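Local coordinates for protein phosphatase (Mycoplasma pneumoniae M129, PDB 1T71) that probably hydrolyses phosphodiesters such as 2',3'-cyclic nucleotides, as a metallophosphoesterase of the YmdB-like family with two iron ions in its active site, at residues 9-22 / 204-217. Residues are numbered along the deposited sequence; the frame is centred on the assembly and turned at random.
With FE (Fe (III) ion), chain B.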
loop_
_atom_site.group_PDB
_atom_site.type_symbol
_atom_site.label_atom_id
_atom_site.label_comp_id
_atom_site.label_asym_id
_atom_site.label_seq_id
_atom_site.Cartn_x
_atom_site.Cartn_y
_atom_site.Cartn_z
ATOM N N PHE A 9 5.785 0.970 -7.022
ATOM C CA PHE A 9 4.749 0.697 -6.029
ATOM C C PHE A 9 4.859 1.721 -4.896
ATOM O O PHE A 9 5.903 1.831 -4.254
ATOM C CB PHE A 9 4.903 -0.725 -5.472
ATOM C CG PHE A 9 3.814 -1.116 -4.512
ATOM C CD1 PHE A 9 3.769 -0.580 -3.231
ATOM C CD2 PHE A 9 2.795 -1.974 -4.914
ATOM C CE1 PHE A 9 2.717 -0.887 -2.359
ATOM C CE2 PHE A 9 1.742 -2.287 -4.055
ATOM C CZ PHE A 9 1.701 -1.740 -2.776
ATOM N N LEU A 10 3.784 2.469 -4.658
ATOM C CA LEU A 10 3.776 3.489 -3.609
ATOM C C LEU A 10 2.932 3.049 -2.415
ATOM O O LEU A 10 1.870 2.441 -2.586
ATOM C CB LEU A 10 3.234 4.815 -4.159
ATOM C CG LEU A 10 3.916 5.386 -5.411
ATOM C CD1 LEU A 10 3.445 6.817 -5.641
ATOM C CD2 LEU A 10 5.420 5.362 -5.247
ATOM N N GLY A 11 3.408 3.371 -1.215
ATOM C CA GLY A 11 2.709 2.993 0.005
ATOM C C GLY A 11 1.478 3.827 0.320
ATOM O O GLY A 11 1.201 4.826 -0.342
ATOM N N ASP A 12 0.749 3.404 1.351
ATOM C CA ASP A 12 -0.484 4.043 1.804
ATOM C C ASP A 12 -0.617 5.528 1.518
ATOM O O ASP A 12 0.104 6.344 2.096
ATOM C CB ASP A 12 -0.666 3.827 3.315
ATOM C CG ASP A 12 -0.742 2.361 3.693
ATOM O OD1 ASP A 12 0.114 1.576 3.213
ATOM O OD2 ASP A 12 -1.646 1.996 4.477
ATOM N N VAL A 13 -1.557 5.870 0.636
ATOM C CA VAL A 13 -1.832 7.266 0.293
ATOM C C VAL A 13 -2.654 7.816 1.454
ATOM O O VAL A 13 -3.699 7.265 1.789
ATOM C CB VAL A 13 -2.657 7.382 -1.004
ATOM C CG1 VAL A 13 -3.016 8.832 -1.259
ATOM C CG2 VAL A 13 -1.865 6.835 -2.171
ATOM N N TYR A 14 -2.201 8.906 2.057
ATOM C CA TYR A 14 -2.892 9.452 3.219
ATOM C C TYR A 14 -3.265 10.936 3.115
ATOM O O TYR A 14 -2.400 11.818 3.169
ATOM C CB TYR A 14 -2.005 9.208 4.452
ATOM C CG TYR A 14 -2.657 9.431 5.801
ATOM C CD1 TYR A 14 -3.115 10.697 6.189
ATOM C CD2 TYR A 14 -2.787 8.379 6.707
ATOM C CE1 TYR A 14 -3.686 10.903 7.454
ATOM C CE2 TYR A 14 -3.357 8.572 7.968
ATOM C CZ TYR A 14 -3.801 9.832 8.332
ATOM O OH TYR A 14 -4.357 10.010 9.574
ATOM N N GLY A 15 -4.562 11.196 2.967
ATOM C CA GLY A 15 -5.061 12.559 2.902
ATOM C C GLY A 15 -4.622 13.441 1.748
ATOM O O GLY A 15 -4.071 12.976 0.749
ATOM N N LYS A 16 -4.874 14.737 1.900
ATOM C CA LYS A 16 -4.527 15.719 0.880
ATOM C C LYS A 16 -3.019 15.773 0.674
ATOM O O LYS A 16 -2.541 15.902 -0.453
ATOM C CB LYS A 16 -5.040 17.106 1.289
ATOM C CG LYS A 16 -4.839 18.175 0.225
ATOM C CD LYS A 16 -5.338 19.545 0.684
ATOM C CE LYS A 16 -6.800 19.509 1.143
ATOM N NZ LYS A 16 -7.764 19.061 0.087
ATOM N N ALA A 17 -2.266 15.667 1.763
ATOM C CA ALA A 17 -0.815 15.721 1.660
ATOM C C ALA A 17 -0.285 14.585 0.788
ATOM O O ALA A 17 0.605 14.789 -0.034
ATOM C CB ALA A 17 -0.188 15.657 3.038
ATOM N N GLY A 18 -0.829 13.389 0.969
ATOM C CA GLY A 18 -0.366 12.270 0.175
ATOM C C GLY A 18 -0.763 12.461 -1.275
ATOM O O GLY A 18 0.033 12.243 -2.188
ATOM N N ARG A 19 -2.006 12.877 -1.480
ATOM C CA ARG A 19 -2.528 13.100 -2.822
ATOM C C ARG A 19 -1.670 14.102 -3.581
ATOM O O ARG A 19 -1.290 13.861 -4.725
ATOM C CB ARG A 19 -3.978 13.596 -2.748
ATOM C CG ARG A 19 -4.985 12.623 -3.341
ATOM C CD ARG A 19 -6.419 13.128 -3.203
ATOM N NE ARG A 19 -6.919 12.905 -1.854
ATOM C CZ ARG A 19 -7.267 13.864 -1.007
ATOM N NH1 ARG A 19 -7.177 15.137 -1.361
ATOM N NH2 ARG A 19 -7.699 13.542 0.203
ATOM N N ASN A 20 -1.355 15.219 -2.933
ATOM C CA ASN A 20 -0.555 16.264 -3.558
ATOM C C ASN A 20 0.891 15.917 -3.882
ATOM O O ASN A 20 1.385 16.267 -4.954
ATOM C CB ASN A 20 -0.597 17.529 -2.701
ATOM C CG ASN A 20 -1.924 18.249 -2.809
ATOM O OD1 ASN A 20 -2.288 19.042 -1.941
ATOM N ND2 ASN A 20 -2.657 17.981 -3.890
ATOM N N ILE A 21 1.587 15.236 -2.978
ATOM C CA ILE A 21 2.974 14.920 -3.274
ATOM C C ILE A 21 3.067 13.888 -4.401
ATOM O O ILE A 21 4.072 13.827 -5.106
ATOM C CB ILE A 21 3.734 14.430 -2.015
ATOM C CG1 ILE A 21 5.235 14.367 -2.317
ATOM C CG2 ILE A 21 3.204 13.069 -1.561
ATOM C CD1 ILE A 21 6.102 14.137 -1.088
ATOM N N ILE A 22 2.017 13.090 -4.579
ATOM C CA ILE A 22 2.014 12.094 -5.644
ATOM C C ILE A 22 1.739 12.775 -6.987
ATOM O O ILE A 22 2.349 12.443 -8.005
ATOM C CB ILE A 22 0.949 10.999 -5.400
ATOM C CG1 ILE A 22 1.406 10.077 -4.265
ATOM C CG2 ILE A 22 0.706 10.207 -6.683
ATOM C CD1 ILE A 22 0.463 8.935 -3.980
ATOM N N VAL A 204 6.555 -0.713 2.911
ATOM C CA VAL A 204 6.865 0.296 1.904
ATOM C C VAL A 204 6.841 1.706 2.490
ATOM O O VAL A 204 7.604 2.582 2.083
ATOM C CB VAL A 204 5.855 0.241 0.740
ATOM C CG1 VAL A 204 6.149 1.360 -0.266
ATOM C CG2 VAL A 204 5.917 -1.118 0.066
ATOM N N GLY A 205 5.970 1.927 3.460
ATOM C CA GLY A 205 5.871 3.253 4.041
ATOM C C GLY A 205 4.587 3.926 3.598
ATOM O O GLY A 205 3.718 3.291 2.999
ATOM N N MET A 206 4.485 5.220 3.863
ATOM C CA MET A 206 3.290 5.990 3.542
ATOM C C MET A 206 3.534 7.189 2.622
ATOM O O MET A 206 4.641 7.735 2.559
ATOM C CB MET A 206 2.666 6.477 4.860
ATOM C CG MET A 206 1.628 7.583 4.750
ATOM S SD MET A 206 1.134 8.267 6.372
ATOM C CE MET A 206 2.632 9.104 6.845
ATOM N N CYS A 207 2.496 7.571 1.888
ATOM C CA CYS A 207 2.541 8.752 1.032
ATOM C C CYS A 207 1.488 9.663 1.671
ATOM O O CYS A 207 0.291 9.500 1.440
ATOM C CB CYS A 207 2.154 8.412 -0.410
ATOM S SG CYS A 207 3.364 7.392 -1.312
ATOM N N GLY A 208 1.939 10.588 2.513
ATOM C CA GLY A 208 1.022 11.491 3.189
ATOM C C GLY A 208 1.747 12.540 4.011
ATOM O O GLY A 208 2.839 12.958 3.630
ATOM N N PRO A 209 1.171 12.993 5.140
ATOM C CA PRO A 209 1.814 14.004 5.985
ATOM C C PRO A 209 3.244 13.605 6.332
ATOM O O PRO A 209 3.548 12.414 6.455
ATOM C CB PRO A 209 0.906 14.050 7.213
ATOM C CG PRO A 209 -0.441 13.752 6.628
ATOM C CD PRO A 209 -0.133 12.600 5.701
ATOM N N GLY A 210 4.115 14.601 6.491
ATOM C CA GLY A 210 5.508 14.325 6.801
ATOM C C GLY A 210 5.929 14.473 8.254
ATOM O O GLY A 210 5.156 14.200 9.176
ATOM N N PHE A 211 7.171 14.908 8.462
ATOM C CA PHE A 211 7.692 15.078 9.808
ATOM C C PHE A 211 6.934 16.177 10.537
ATOM O O PHE A 211 6.909 17.329 10.104
ATOM C CB PHE A 211 9.190 15.399 9.772
ATOM C CG PHE A 211 9.884 15.134 11.078
ATOM C CD1 PHE A 211 9.803 16.048 12.124
ATOM C CD2 PHE A 211 10.575 13.940 11.281
ATOM C CE1 PHE A 211 10.398 15.779 13.359
ATOM C CE2 PHE A 211 11.173 13.663 12.509
ATOM C CZ PHE A 211 11.081 14.587 13.548
ATOM N N GLY A 212 6.324 15.814 11.657
ATOM C CA GLY A 212 5.547 16.779 12.409
ATOM C C GLY A 212 4.167 16.195 12.625
ATOM O O GLY A 212 3.300 16.818 13.239
ATOM N N SER A 213 3.965 14.989 12.099
ATOM C CA SER A 213 2.700 14.278 12.237
ATOM C C SER A 213 3.021 12.916 12.837
ATOM O O SER A 213 4.181 12.500 12.852
ATOM C CB SER A 213 2.040 14.077 10.870
ATOM O OG SER A 213 2.545 12.921 10.218
ATOM N N VAL A 214 2.005 12.224 13.336
ATOM C CA VAL A 214 2.220 10.900 13.905
ATOM C C VAL A 214 1.599 9.877 12.968
ATOM O O VAL A 214 0.390 9.626 13.015
ATOM C CB VAL A 214 1.574 10.761 15.314
ATOM C CG1 VAL A 214 1.662 9.321 15.807
ATOM C CG2 VAL A 214 2.276 11.679 16.294
ATOM N N ILE A 215 2.417 9.314 12.084
ATOM C CA ILE A 215 1.907 8.302 11.174
ATOM C C ILE A 215 0.781 8.888 10.313
ATOM O O ILE A 215 -0.079 8.170 9.821
ATOM C CB ILE A 215 1.425 7.078 12.018
ATOM C CG1 ILE A 215 2.643 6.384 12.614
ATOM C CG2 ILE A 215 0.671 6.083 11.200
ATOM C CD1 ILE A 215 3.647 5.952 11.569
ATOM N N GLY A 216 0.807 10.208 10.135
ATOM C CA GLY A 216 -0.201 10.880 9.328
ATOM C C GLY A 216 -1.209 11.720 10.106
ATOM O O GLY A 216 -1.857 12.607 9.540
ATOM N N ALA A 217 -1.339 11.453 11.402
ATOM C CA ALA A 217 -2.289 12.181 12.241
ATOM C C ALA A 217 -1.663 13.343 13.015
ATOM O O ALA A 217 -0.453 13.376 13.245
ATOM C CB ALA A 217 -2.961 11.213 13.223
HETATM FE FE FE B . -2.708 2.802 6.233
#
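C207 N donates to D12 O at 2.7 Å and Y14 N to C207 O at 2.6 Å, so C207 is held through both its N-H and its C=O by the backbone of 12-14, its amide meeting D12 O from above the carbonyl plane. These two bonds join 12-13 and 206-207 as a short parallel pair just after strand 6-10 of a calcineurin-like metallophosphoesterase fold. D12 is an iron ligand of the two-metal site: its OD2 binds an iron ion at 2.2 Å, E43 OE1 binds iron beside it, and H158 NE2 is hydrogen-bonded to D12 OD2. C207 O also lies 3.1 Å from G18 CA, a CA-H...O contact that seats 206-208 against the first turns of helix 15-23; G18 and G208 have no side chains to hold the backbones apart.

The Y14 side chain packs against the 209-217 loop. With CG anti to the backbone N (chi1 -167°), its ring reaches to the type I' turn at V214-A217, where G216 CA sits over one face in a CH-pi contact, 4.0 Å from the centroid. M206 SD approaches the ring obliquely, a Met-aromatic contact, while P209 crosses the Y14 side chain at about a right angle, its CD 3.6 Å from Y14 CD1. Just before the turn, S213 OG donates to G210 O and accepts from G216 N, an ST motif. P209 also packs on A17 CB. At the other end, C207 SG lies beside L10 CB, I22 CD1 meets C207 CB, and V204 spreads its two methyls: CG2 touches F9 CD1 at 4.0 Å, and CG1 rests 3.5 Å from G11 N.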